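Local coordinates for protein geranyltranstransferase (Legionella pneumophila subsp. pneumophila, PDB 3LOM) that probably makes farnesyl diphosphate, and perhaps geranylgeranyl diphosphate, by magnesium-dependent head-to-tail condensation of isoprenoid diphosphates, at residues A[13-17]-A[49-53]; A[60-66]-A[287-291]. One frame throughout, in Å; residues are numbered along the deposited sequence.

Contact 1 of 2, residues A[13-17]-A[49-53]; sequences IDKYT and GGKRI. With PO4 (phosphate ion), chain C.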
# COMPACT_ATOMS: atom_id res chain seq x y z
N ILE A 13 10.86 -25.16 12.73
CA ILE A 13 9.63 -24.44 12.39
C ILE A 13 9.14 -23.59 13.57
O ILE A 13 8.78 -22.42 13.40
CB ILE A 13 8.53 -25.42 11.90
CG1 ILE A 13 9.03 -26.23 10.70
CG2 ILE A 13 7.24 -24.67 11.53
CD1 ILE A 13 8.36 -27.59 10.53
N ASP A 14 9.15 -24.19 14.77
CA ASP A 14 8.76 -23.51 16.01
C ASP A 14 9.63 -22.29 16.30
O ASP A 14 9.13 -21.25 16.72
CB ASP A 14 8.82 -24.47 17.20
CG ASP A 14 7.86 -25.65 17.07
OD1 ASP A 14 6.72 -25.45 16.59
OD2 ASP A 14 8.24 -26.77 17.47
N LYS A 15 10.93 -22.43 16.05
CA LYS A 15 11.92 -21.39 16.29
C LYS A 15 11.79 -20.24 15.30
O LYS A 15 12.09 -19.09 15.64
CB LYS A 15 13.34 -21.97 16.20
CG LYS A 15 14.35 -21.37 17.17
CD LYS A 15 14.28 -22.06 18.53
CE LYS A 15 15.33 -21.51 19.48
NZ LYS A 15 15.30 -22.23 20.78
N TYR A 16 11.35 -20.55 14.08
CA TYR A 16 11.18 -19.54 13.04
C TYR A 16 9.99 -18.59 13.28
O TYR A 16 10.10 -17.40 13.00
CB TYR A 16 11.09 -20.18 11.64
CG TYR A 16 12.45 -20.44 10.99
CD1 TYR A 16 13.48 -19.50 11.07
CD2 TYR A 16 12.69 -21.62 10.28
CE1 TYR A 16 14.71 -19.73 10.47
CE2 TYR A 16 13.92 -21.85 9.67
CZ TYR A 16 14.93 -20.91 9.77
OH TYR A 16 16.15 -21.14 9.17
N THR A 17 8.89 -19.11 13.82
CA THR A 17 7.76 -18.27 14.26
C THR A 17 8.19 -17.30 15.37
O THR A 17 7.98 -16.08 15.25
CB THR A 17 6.56 -19.12 14.78
OG1 THR A 17 6.17 -20.07 13.78
CG2 THR A 17 5.36 -18.24 15.14
N GLY A 49 -1.90 -16.58 18.27
CA GLY A 49 -1.42 -17.94 18.50
C GLY A 49 -1.31 -18.72 17.20
O GLY A 49 -1.80 -18.27 16.15
N GLY A 50 -0.67 -19.88 17.27
CA GLY A 50 -0.39 -20.69 16.09
C GLY A 50 0.73 -20.09 15.24
O GLY A 50 1.37 -19.11 15.63
N LYS A 51 0.96 -20.68 14.07
CA LYS A 51 2.01 -20.20 13.17
C LYS A 51 1.50 -19.58 11.86
O LYS A 51 0.42 -19.91 11.37
CB LYS A 51 3.08 -21.29 12.89
CG LYS A 51 2.78 -22.71 13.39
CD LYS A 51 3.37 -22.96 14.79
CE LYS A 51 3.44 -24.44 15.12
NZ LYS A 51 4.59 -25.11 14.43
N ARG A 52 2.30 -18.65 11.34
CA ARG A 52 2.00 -17.95 10.09
C ARG A 52 2.86 -18.55 8.97
O ARG A 52 4.09 -18.43 8.98
CB ARG A 52 2.30 -16.45 10.22
CG ARG A 52 2.27 -15.88 11.65
CD ARG A 52 0.92 -15.25 12.00
NE ARG A 52 0.05 -16.16 12.74
CZ ARG A 52 -1.02 -16.75 12.22
NH1 ARG A 52 -1.35 -16.54 10.95
NH2 ARG A 52 -1.75 -17.56 12.97
N ILE A 53 2.21 -19.20 8.00
CA ILE A 53 2.89 -19.98 6.95
C ILE A 53 3.86 -19.22 6.01
O ILE A 53 4.94 -19.73 5.72
CB ILE A 53 1.89 -20.92 6.17
CG1 ILE A 53 2.63 -21.97 5.34
CG2 ILE A 53 0.89 -20.12 5.32
CD1 ILE A 53 3.45 -22.95 6.17
P PO4 C . -2.16 -18.35 7.63
O1 PO4 C . -2.84 -19.63 8.05
O2 PO4 C . -2.75 -17.19 8.41
O3 PO4 C . -0.68 -18.44 7.90
O4 PO4 C . -2.40 -18.15 6.15
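The carboxylate of D14 is met by the ammonium of K51 nearly along the C-O axis of OD1, in a salt bridge with OD1 and NZ 3.1 Å apart. The other flat group, the guanidinium of R52, is used at its edge and in its plane: the residue is modelled in two conformations, and in one of them NH2 points to G49 O (N-H...O angle 158°) and NH1 weakly to O2 of a phosphate ion, so both bonds are tentative. G49 to I53 belong to the GGKRIRP motif of trans-prenyl diphosphate synthases, which in relatives grips the diphosphate of isopentenyl diphosphate. The phosphate, probably from the crystallisation liquor, is consistent with such a pocket: I53 N, in the first turn of helix 53-64, donates to its O3 at 3.0 Å, and R54 adds a further bond.

The side chain of K51 turns away from that anion, to helix 5-28. Its CG almost eclipses the backbone N (chi1 9°), and bends at chi2 and chi4 carry the amine round to D14. On the way CB passes T17 OG1 at 3.4 Å, the two side chains crossing at about a right angle. I56 of helix 53-64 lies against I13, T17 and K51 alike. Beside the salt bridge, roughly at right angles to it at NZ, the CG2 methyl of I13 comes to 4.0 Å from K51 NZ.

Contact 2 of 2, residues A[60-66]-A[287-291]; sequences LAGDLID and KAAAL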
# COMPACT_ATOMS: atom_id res chain seq x y z
N LEU A 60 12.59 -21.01 5.14
CA LEU A 60 12.98 -22.33 4.64
C LEU A 60 13.52 -22.31 3.20
O LEU A 60 14.48 -23.02 2.89
CB LEU A 60 11.83 -23.32 4.78
CG LEU A 60 11.50 -23.70 6.22
CD1 LEU A 60 10.43 -24.78 6.26
CD2 LEU A 60 12.75 -24.17 6.95
N ALA A 61 12.90 -21.50 2.35
CA ALA A 61 13.37 -21.31 0.98
C ALA A 61 14.66 -20.50 0.96
O ALA A 61 15.52 -20.72 0.10
CB ALA A 61 12.31 -20.62 0.13
N GLY A 62 14.78 -19.57 1.90
CA GLY A 62 15.98 -18.74 2.03
C GLY A 62 17.20 -19.53 2.48
O GLY A 62 18.33 -19.21 2.09
N ASP A 63 16.97 -20.54 3.31
CA ASP A 63 18.00 -21.47 3.76
C ASP A 63 18.54 -22.32 2.62
O ASP A 63 19.74 -22.55 2.53
CB ASP A 63 17.46 -22.40 4.85
CG ASP A 63 17.73 -21.87 6.25
OD1 ASP A 63 18.16 -20.71 6.39
OD2 ASP A 63 17.51 -22.64 7.21
N LEU A 64 17.63 -22.76 1.75
CA LEU A 64 17.96 -23.63 0.61
C LEU A 64 18.98 -23.01 -0.34
O LEU A 64 19.85 -23.71 -0.86
CB LEU A 64 16.69 -24.02 -0.15
CG LEU A 64 15.78 -25.04 0.53
CD1 LEU A 64 14.43 -25.11 -0.16
CD2 LEU A 64 16.44 -26.40 0.58
N ILE A 65 18.87 -21.70 -0.55
CA ILE A 65 19.87 -20.97 -1.33
C ILE A 65 20.80 -20.11 -0.47
O ILE A 65 21.46 -19.18 -0.97
CB ILE A 65 19.25 -20.17 -2.52
CG1 ILE A 65 18.29 -19.07 -2.02
CG2 ILE A 65 18.55 -21.12 -3.48
CD1 ILE A 65 17.87 -18.11 -3.11
N ASP A 66 20.84 -20.43 0.83
CA ASP A 66 21.81 -19.87 1.80
C ASP A 66 21.91 -18.34 1.85
O ASP A 66 23.01 -17.78 1.93
CB ASP A 66 23.20 -20.50 1.60
CG ASP A 66 23.18 -22.01 1.71
OD1 ASP A 66 23.68 -22.67 0.77
OD2 ASP A 66 22.68 -22.55 2.72
N LYS A 287 19.15 -31.40 2.29
CA LYS A 287 19.11 -29.99 2.68
C LYS A 287 17.67 -29.45 2.79
O LYS A 287 17.40 -28.52 3.55
CB LYS A 287 19.92 -29.16 1.67
CG LYS A 287 20.29 -27.76 2.14
CD LYS A 287 21.11 -27.05 1.09
CE LYS A 287 21.52 -25.66 1.55
NZ LYS A 287 22.16 -24.90 0.44
N ALA A 288 16.75 -30.07 2.05
CA ALA A 288 15.35 -29.67 2.02
C ALA A 288 14.46 -30.40 3.04
O ALA A 288 13.25 -30.17 3.06
CB ALA A 288 14.78 -29.83 0.62
N ALA A 289 15.07 -31.24 3.87
CA ALA A 289 14.33 -32.11 4.81
C ALA A 289 13.47 -31.35 5.82
O ALA A 289 12.48 -31.89 6.33
CB ALA A 289 15.27 -33.07 5.52
N ALA A 290 13.86 -30.11 6.09
CA ALA A 290 13.09 -29.20 6.94
C ALA A 290 11.77 -28.83 6.27
O ALA A 290 10.70 -28.93 6.88
CB ALA A 290 13.90 -27.95 7.26
N LEU A 291 11.86 -28.43 5.00
CA LEU A 291 10.70 -28.01 4.21
C LEU A 291 9.77 -29.18 3.87
O LEU A 291 8.56 -29.00 3.83
CB LEU A 291 11.15 -27.28 2.94
CG LEU A 291 10.12 -26.62 2.01
CD1 LEU A 291 9.06 -25.82 2.76
CD2 LEU A 291 10.84 -25.73 1.00
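K287 and D66 supply the charged part of this contact. The lysine chain is fully extended beyond CG and stretches from K287, near the start of helix 289-303, to the C-terminal end of helix 53-64, where NZ has two acceptors. One is OD1 of D66, 2.7 Å from K287 NZ in a salt bridge that reaches the oxygen from above the carboxylate plane (35° out of it). The other is the backbone carbonyl of L64, whose O accepts from K287 NZ at 2.9 Å; here too the donor stands well above the carbonyl plane. A positive charge beside the last carbonyls of a helix probably suits the helix dipole. D66 is the C-prime residue of the Schellman motif that ends the helix; its positive phi goes with D66 N bonding D63 O.

The apolar part is a small leucine-alanine interface. L291 places CG anti to its backbone N (chi1 -174°), which sends its fork across to both leucines of the other helix: CD1 meets L60 CD1 at 3.9 Å, and CD2 meets L64 CD1 at 3.8 Å. The remaining branches of those leucines rest on alanines. L60 CD2 touches the methyl of A290 at 4.0 Å, and L64 CD2 lies 3.8 Å from A288 CB.

In the all-helical isoprenoid synthase fold this joins the C-terminal end of helix 53-64 to the start of helix 289-303. L281 and F284 in the preceding loop pack beside it, helix 5-28 touches L60 through Y16 and A290 through N9, and helix 209-236 presents Y218 to L291.

Overall arrangement
Helix 5-28 starts the chain, and contact 1 ties it to the loop that leads into helix 53-64, closing a short excursion through helix 36-46. Contact 2 opens only afterwards, at the far end of helix 53-64, and closes a much longer loop holding most of the helical bundle before helix 289-303 returns. The two are therefore in series, neither nested nor crossed, with centres about 16 Å apart. Helix 53-64 connects them, the phosphate site lying at its beginning. Helix 5-28 bridges them as well: Y16 hydrogen-bonds D63 through its hydroxyl and packs on L60, so the N-terminal helix, helix 53-64 and the C-terminal helix form one joined group.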